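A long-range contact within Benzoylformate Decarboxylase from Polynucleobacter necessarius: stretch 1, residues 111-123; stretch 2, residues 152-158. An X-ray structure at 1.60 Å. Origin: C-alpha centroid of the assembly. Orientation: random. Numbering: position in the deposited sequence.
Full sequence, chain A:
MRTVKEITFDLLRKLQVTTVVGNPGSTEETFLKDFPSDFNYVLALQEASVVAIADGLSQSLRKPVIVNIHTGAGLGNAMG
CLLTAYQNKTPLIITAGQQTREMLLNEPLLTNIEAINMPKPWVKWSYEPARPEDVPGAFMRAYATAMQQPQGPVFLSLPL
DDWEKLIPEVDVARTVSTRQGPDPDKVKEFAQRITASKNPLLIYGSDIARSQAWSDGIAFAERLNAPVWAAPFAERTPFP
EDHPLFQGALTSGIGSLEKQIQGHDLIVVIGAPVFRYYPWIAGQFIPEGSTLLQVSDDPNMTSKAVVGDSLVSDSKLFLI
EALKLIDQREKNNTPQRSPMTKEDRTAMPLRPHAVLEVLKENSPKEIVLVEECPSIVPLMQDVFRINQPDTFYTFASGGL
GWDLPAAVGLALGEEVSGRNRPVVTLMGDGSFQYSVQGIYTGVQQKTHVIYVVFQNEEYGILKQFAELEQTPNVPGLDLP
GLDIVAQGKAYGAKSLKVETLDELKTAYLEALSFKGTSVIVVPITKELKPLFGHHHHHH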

ATOM      1  N   THR A 111       0.779   1.038  19.473  1.00 11.63           N
ATOM      2  CA  THR A 111      -0.226   1.043  18.426  1.00 12.79           C
ATOM      3  C   THR A 111       0.367   0.438  17.159  1.00 12.59           C
ATOM      4  O   THR A 111       1.484   0.773  16.752  1.00 11.23           O
ATOM      5  N   ASN A 112      -0.380  -0.462  16.539  1.00 10.05           N
ATOM      6  CA  ASN A 112       0.050  -1.008  15.273  1.00  9.05           C
ATOM      7  C   ASN A 112      -0.474  -0.069  14.192  1.00 10.14           C
ATOM      8  O   ASN A 112      -1.593  -0.230  13.697  1.00 13.32           O
ATOM      9  N   ILE A 113       0.331   0.939  13.858  1.00  9.48           N
ATOM     10  CA  ILE A 113      -0.123   2.032  12.996  1.00 10.59           C
ATOM     11  C   ILE A 113      -0.303   1.544  11.559  1.00 11.09           C
ATOM     12  O   ILE A 113       0.578   0.874  11.028  1.00 12.48           O
ATOM     13  N   GLU A 114      -1.442   1.872  10.940  1.00 12.67           N
ATOM     14  CA  GLU A 114      -1.785   1.318   9.626  1.00 12.67           C
ATOM     15  C   GLU A 114      -1.551  -0.190   9.606  1.00 12.61           C
ATOM     16  O   GLU A 114      -0.893  -0.721   8.703  1.00 14.54           O
ATOM     17  N   ALA A 115      -2.109  -0.878  10.595  1.00 12.20           N
ATOM     18  CA  ALA A 115      -1.875  -2.305  10.764  1.00 14.76           C
ATOM     19  C   ALA A 115      -2.118  -3.116   9.500  1.00 14.50           C
ATOM     20  O   ALA A 115      -1.372  -4.046   9.211  1.00 14.51           O
ATOM     21  N   ILE A 116      -3.152  -2.783   8.732  1.00 11.06           N
ATOM     22  CA  ILE A 116      -3.474  -3.639   7.591  1.00 12.45           C
ATOM     23  C   ILE A 116      -2.390  -3.610   6.521  1.00 11.31           C
ATOM     24  O   ILE A 116      -2.294  -4.531   5.702  1.00 13.84           O
ATOM     25  N   ASN A 117      -1.583  -2.556   6.510  1.00 10.70           N
ATOM     26  CA  ASN A 117      -0.540  -2.450   5.499  1.00 11.19           C
ATOM     27  C   ASN A 117       0.783  -3.096   5.867  1.00 13.18           C
ATOM     28  O   ASN A 117       1.574  -3.419   4.987  1.00 12.34           O
ATOM     29  N   MET A 118       1.013  -3.308   7.158  1.00  9.11           N
ATOM     30  CA  MET A 118       2.283  -3.893   7.581  1.00 10.85           C
ATOM     31  C   MET A 118       2.614  -5.268   6.960  1.00 11.11           C
ATOM     32  O   MET A 118       3.711  -5.450   6.447  1.00 11.67           O
ATOM     33  N   PRO A 119       1.670  -6.233   6.994  1.00 10.59           N
ATOM     34  CA  PRO A 119       1.997  -7.579   6.480  1.00  9.79           C
ATOM     35  C   PRO A 119       1.981  -7.700   4.950  1.00  8.65           C
ATOM     36  O   PRO A 119       2.428  -8.721   4.430  1.00 11.12           O
ATOM     37  N   LYS A 120       1.468  -6.688   4.246  1.00 10.42           N
ATOM     38  CA  LYS A 120       1.521  -6.677   2.782  1.00 10.80           C
ATOM     39  C   LYS A 120       2.990  -6.657   2.326  1.00  9.64           C
ATOM     40  O   LYS A 120       3.819  -5.949   2.912  1.00 13.86           O
ATOM     41  N   PRO A 121       3.317  -7.386   1.248  1.00  9.89           N
ATOM     42  CA  PRO A 121       2.419  -8.107   0.338  1.00 11.70           C
ATOM     43  C   PRO A 121       2.304  -9.597   0.658  1.00 13.33           C
ATOM     44  O   PRO A 121       2.125 -10.395  -0.263  1.00 15.39           O
ATOM     45  N   TRP A 122       2.404  -9.972   1.927  1.00 11.11           N
ATOM     46  CA  TRP A 122       2.544 -11.386   2.266  1.00 12.26           C
ATOM     47  C   TRP A 122       1.362 -12.024   2.992  1.00  9.33           C
ATOM     48  O   TRP A 122       1.529 -12.989   3.735  1.00 10.40           O
ATOM     49  N   VAL A 123       0.165 -11.498   2.741  1.00  9.79           N
ATOM     50  CA  VAL A 123      -1.069 -12.123   3.211  1.00  9.53           C
ATOM     51  C   VAL A 123      -2.141 -12.055   2.122  1.00  8.12           C
ATOM     52  O   VAL A 123      -2.108 -11.185   1.249  1.00 13.21           O
ATOM     53  N   GLY A 152      -3.411 -19.817   1.930  1.00 10.71           N
ATOM     54  CA  GLY A 152      -2.388 -18.894   2.388  1.00 10.15           C
ATOM     55  C   GLY A 152      -2.806 -18.120   3.613  1.00 10.59           C
ATOM     56  O   GLY A 152      -3.965 -18.185   4.028  1.00 10.89           O
ATOM     57  N   PRO A 153      -1.858 -17.391   4.219  1.00 10.20           N
ATOM     58  CA  PRO A 153      -2.119 -16.728   5.498  1.00  9.50           C
ATOM     59  C   PRO A 153      -2.912 -15.436   5.359  1.00  9.89           C
ATOM     60  O   PRO A 153      -2.869 -14.765   4.322  1.00 10.02           O
ATOM     61  N   VAL A 154      -3.635 -15.103   6.418  1.00 10.47           N
ATOM     62  CA  VAL A 154      -4.394 -13.859   6.508  1.00 10.25           C
ATOM     63  C   VAL A 154      -4.069 -13.182   7.843  1.00 10.80           C
ATOM     64  O   VAL A 154      -3.536 -13.818   8.762  1.00  9.93           O
ATOM     65  N   PHE A 155      -4.373 -11.887   7.949  1.00  8.10           N
ATOM     66  CA  PHE A 155      -4.006 -11.130   9.144  1.00  9.34           C
ATOM     67  C   PHE A 155      -5.184 -10.337   9.695  1.00  9.78           C
ATOM     68  O   PHE A 155      -5.845  -9.601   8.952  1.00  9.81           O
ATOM     69  N   LEU A 156      -5.440 -10.495  10.998  1.00 10.56           N
ATOM     70  CA  LEU A 156      -6.427  -9.673  11.709  1.00  9.81           C
ATOM     71  C   LEU A 156      -5.756  -8.877  12.824  1.00 12.41           C
ATOM     72  O   LEU A 156      -5.004  -9.440  13.628  1.00 11.68           O
ATOM     73  N   SER A 157      -6.042  -7.580  12.866  1.00  9.94           N
ATOM     74  CA  SER A 157      -5.607  -6.687  13.923  1.00 11.81           C
ATOM     75  C   SER A 157      -6.803  -6.459  14.838  1.00 11.24           C
ATOM     76  O   SER A 157      -7.847  -5.979  14.389  1.00 10.91           O
ATOM     77  N   LEU A 158      -6.647  -6.784  16.119  1.00  9.87           N
ATOM     78  CA  LEU A 158      -7.775  -6.892  17.040  1.00 10.63           C
ATOM     79  C   LEU A 158      -7.615  -6.000  18.281  1.00 10.26           C
ATOM     80  O   LEU A 158      -6.892  -6.338  19.211  1.00 11.81           O
TER

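The contact joins an irregular segment, residues 111-123, to a strand that begins at Val154, and it is modest in size: 337 Å² are buried, both sides summed. No direct hydrogen bond crosses between the stretches, so the evidence for association lies in apolar packing and one shared water.

The apolar part centres on Phe155, which has the largest covered area of any residue here, 86 Å². Its CA-to-CB bond points toward stretch 1, and with chi1 at 173° (t) and chi2 at 70° the ring lies among Asn112, Ala115 and Pro119. Pro119, whose ring has a C-gamma endo pucker, makes the closest apolar side-chain contact, CG of Pro119 to CD2 of Phe155 at 3.7 Å. Ala115 meets the same ring twice: its carbonyl O is 3.7 Å from Phe155 CE2, and its CB is 4.3 Å from that CE2. That carbonyl also accepts a hydrogen bond from Met118 N, with Ala115 O and Met118 N 3.2 Å apart, so the turn supplies its polar partner while the ring packs against it. Asn112 ND2 comes within 4.0 Å of Phe155 CZ. All three neighbours approach the ring obliquely.

At the other end of the contact, the CA-to-CB bond of Val123 (chi1 -70°, m) points sideways, yet its CG1 lies 4.2 Å from Phe155 CB, and its CB is 4.2 Å from Val154 CA. The CA-to-CB bond of Val154 (chi1 -63°, m) points away, as does that of Leu156, in keeping with the alternation of a strand in which Phe155 and Ser157 point toward stretch 1. Backbone proximity is closest here, with Val123 CA 5.0 Å from Val154 CA and 3.4 Å from Pro153 O. The ring of Pro153 touches the residue before Val123: Pro153 CG stands 3.7 Å from Trp122 O. This carbonyl oxygen is buried by the contact and has no hydrogen-bond partner in the model. The Trp122 indole (chi1 -59°, m) leads away.

The polar link is water-mediated. Asn112 (chi1 -165°, t; chi2 -2°) and Ser157 (chi1 174°, t) both point toward the opposing stretch, and water 1 bridges them: its O accepts from Asn112 ND2 at 2.8 Å and donates to Ser157 OG at 2.8 Å. Beside this bridge, Ala115 CB packs 3.6 Å from Ser157 OG, a van der Waals contact.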

ATOM      1  CB  THR A 111      -0.711   2.463  18.105  1.00 10.12           C
ATOM      2  OG1 THR A 111      -1.347   3.010  19.258  1.00 11.54           O
ATOM      3  CG2 THR A 111      -1.704   2.440  16.955  1.00 11.06           C
ATOM      4  CB  ASN A 112      -0.488  -2.427  15.103  1.00 11.25           C
ATOM      5  CG  ASN A 112       0.214  -3.181  14.001  1.00 11.62           C
ATOM      6  OD1 ASN A 112       1.092  -2.635  13.321  1.00 12.77           O
ATOM      7  ND2 ASN A 112      -0.154  -4.450  13.826  1.00 12.63           N
ATOM      8  CB  ILE A 113       0.856   3.220  13.075  1.00 13.76           C
ATOM      9  CG1 ILE A 113       0.925   3.747  14.514  1.00 12.07           C
ATOM     10  CG2 ILE A 113       0.448   4.325  12.102  1.00 15.16           C
ATOM     11  CD1 ILE A 113       2.084   4.687  14.793  1.00 14.15           C
ATOM     12  CB  GLU A 114      -0.974   1.974   8.500  1.00 16.85           C
ATOM     13  CG  GLU A 114      -1.343   3.402   8.209  1.00 22.65           C
ATOM     14  CD  GLU A 114      -1.262   3.757   6.718  0.80 21.23           C
ATOM     15  OE1 GLU A 114      -0.468   3.137   5.963  1.00 22.92           O
ATOM     16  OE2 GLU A 114      -2.007   4.670   6.297  0.80 21.47           O
ATOM     17  CB  ALA A 115      -2.710  -2.852  11.915  1.00 13.85           C
ATOM     18  CB  ILE A 116      -4.839  -3.315   6.953  1.00 11.84           C
ATOM     19  CG1 ILE A 116      -4.831  -1.917   6.325  1.00 10.96           C
ATOM     20  CG2 ILE A 116      -5.957  -3.461   7.988  1.00 13.85           C
ATOM     21  CD1 ILE A 116      -6.072  -1.594   5.478  1.00 17.44           C
ATOM     22  CB  ASN A 117      -0.338  -0.999   5.071  1.00 12.62           C
ATOM     23  CG  ASN A 117      -1.486  -0.501   4.216  1.00 14.37           C
ATOM     24  OD1 ASN A 117      -2.135  -1.296   3.545  1.00 16.97           O
ATOM     25  ND2 ASN A 117      -1.747   0.805   4.240  1.00 16.32           N
ATOM     26  CB  MET A 118       2.390  -3.940   9.107  1.00 10.23           C
ATOM     27  CG  MET A 118       3.807  -4.278   9.560  1.00 12.61           C
ATOM     28  SD  MET A 118       4.058  -4.120  11.318  1.00 14.23           S
ATOM     29  CE  MET A 118       5.827  -4.471  11.404  1.00 15.31           C
ATOM     30  CB  PRO A 119       0.900  -8.455   7.089  1.00  9.77           C
ATOM     31  CG  PRO A 119      -0.262  -7.525   7.236  1.00 11.04           C
ATOM     32  CD  PRO A 119       0.306  -6.173   7.553  1.00 12.04           C
ATOM     33  CB  LYS A 120       0.782  -5.451   2.228  1.00 11.80           C
ATOM     34  CG  LYS A 120      -0.732  -5.440   2.492  1.00 14.47           C
ATOM     35  CD  LYS A 120      -1.355  -4.170   1.909  1.00 19.50           C
ATOM     36  CE  LYS A 120      -2.857  -4.096   2.169  1.00 20.68           C
ATOM     37  NZ  LYS A 120      -3.625  -4.955   1.224  1.00 25.86           N
ATOM     38  CB  PRO A 121       3.140  -7.957  -1.004  1.00 15.14           C
ATOM     39  CG  PRO A 121       4.599  -8.034  -0.608  1.00 14.13           C
ATOM     40  CD  PRO A 121       4.692  -7.319   0.721  1.00 12.97           C
ATOM     41  CB  TRP A 122       3.846 -11.606   3.030  1.00 13.44           C
ATOM     42  CG  TRP A 122       5.030 -11.176   2.210  1.00 10.15           C
ATOM     43  CD1 TRP A 122       5.834 -10.094   2.424  1.00 10.30           C
ATOM     44  CD2 TRP A 122       5.515 -11.811   1.022  1.00 11.02           C
ATOM     45  NE1 TRP A 122       6.805 -10.028   1.451  1.00 11.11           N
ATOM     46  CE2 TRP A 122       6.627 -11.068   0.575  1.00 11.47           C
ATOM     47  CE3 TRP A 122       5.113 -12.935   0.293  1.00 11.27           C
ATOM     48  CZ2 TRP A 122       7.360 -11.425  -0.562  1.00 10.48           C
ATOM     49  CZ3 TRP A 122       5.833 -13.286  -0.841  1.00 14.66           C
ATOM     50  CH2 TRP A 122       6.947 -12.535  -1.251  1.00 11.06           C
ATOM     51  CB  VAL A 123      -1.602 -11.483   4.515  1.00  8.95           C
ATOM     52  CG1 VAL A 123      -0.687 -11.824   5.681  1.00 11.23           C
ATOM     53  CG2 VAL A 123      -1.742  -9.970   4.374  1.00 11.58           C
ATOM     54  CB  PRO A 153      -0.708 -16.430   6.031  1.00 10.50           C
ATOM     55  CG  PRO A 153       0.117 -16.271   4.803  1.00 11.05           C
ATOM     56  CD  PRO A 153      -0.447 -17.262   3.803  1.00  9.44           C
ATOM     57  CB  VAL A 154      -5.908 -14.117   6.417  1.00 10.19           C
ATOM     58  CG1 VAL A 154      -6.273 -14.721   5.069  1.00 10.91           C
ATOM     59  CG2 VAL A 154      -6.347 -15.047   7.538  1.00 13.34           C
ATOM     60  CB  PHE A 155      -2.851 -10.168   8.847  1.00  9.25           C
ATOM     61  CG  PHE A 155      -2.542  -9.231   9.984  1.00  9.10           C
ATOM     62  CD1 PHE A 155      -1.965  -9.714  11.152  1.00 13.18           C
ATOM     63  CD2 PHE A 155      -2.847  -7.880   9.904  1.00 11.57           C
ATOM     64  CE1 PHE A 155      -1.678  -8.863  12.218  1.00 12.92           C
ATOM     65  CE2 PHE A 155      -2.554  -7.020  10.973  1.00 12.51           C
ATOM     66  CZ  PHE A 155      -1.985  -7.519  12.132  1.00 11.71           C
ATOM     67  CB  LEU A 156      -7.511 -10.554  12.342  1.00 12.87           C
ATOM     68  CG  LEU A 156      -8.398 -11.379  11.409  1.00  9.87           C
ATOM     69  CD1 LEU A 156      -9.344 -12.241  12.234  1.00 12.13           C
ATOM     70  CD2 LEU A 156      -9.170 -10.458  10.477  1.00 13.20           C
ATOM     71  CB  SER A 157      -5.148  -5.363  13.305  1.00 12.63           C
ATOM     72  OG  SER A 157      -4.845  -4.412  14.304  1.00 11.81           O
ATOM     73  CB  LEU A 158      -7.959  -8.368  17.429  1.00 11.45           C
ATOM     74  CG  LEU A 158      -8.210  -9.269  16.199  1.00 12.42           C
ATOM     75  CD1 LEU A 158      -7.928 -10.709  16.483  1.00 12.81           C
ATOM     76  CD2 LEU A 158      -9.620  -9.088  15.662  1.00 13.15           C
TER
HETATM   77  O   HOH W   1      -2.358  -5.290  15.349  1.00 10.96           O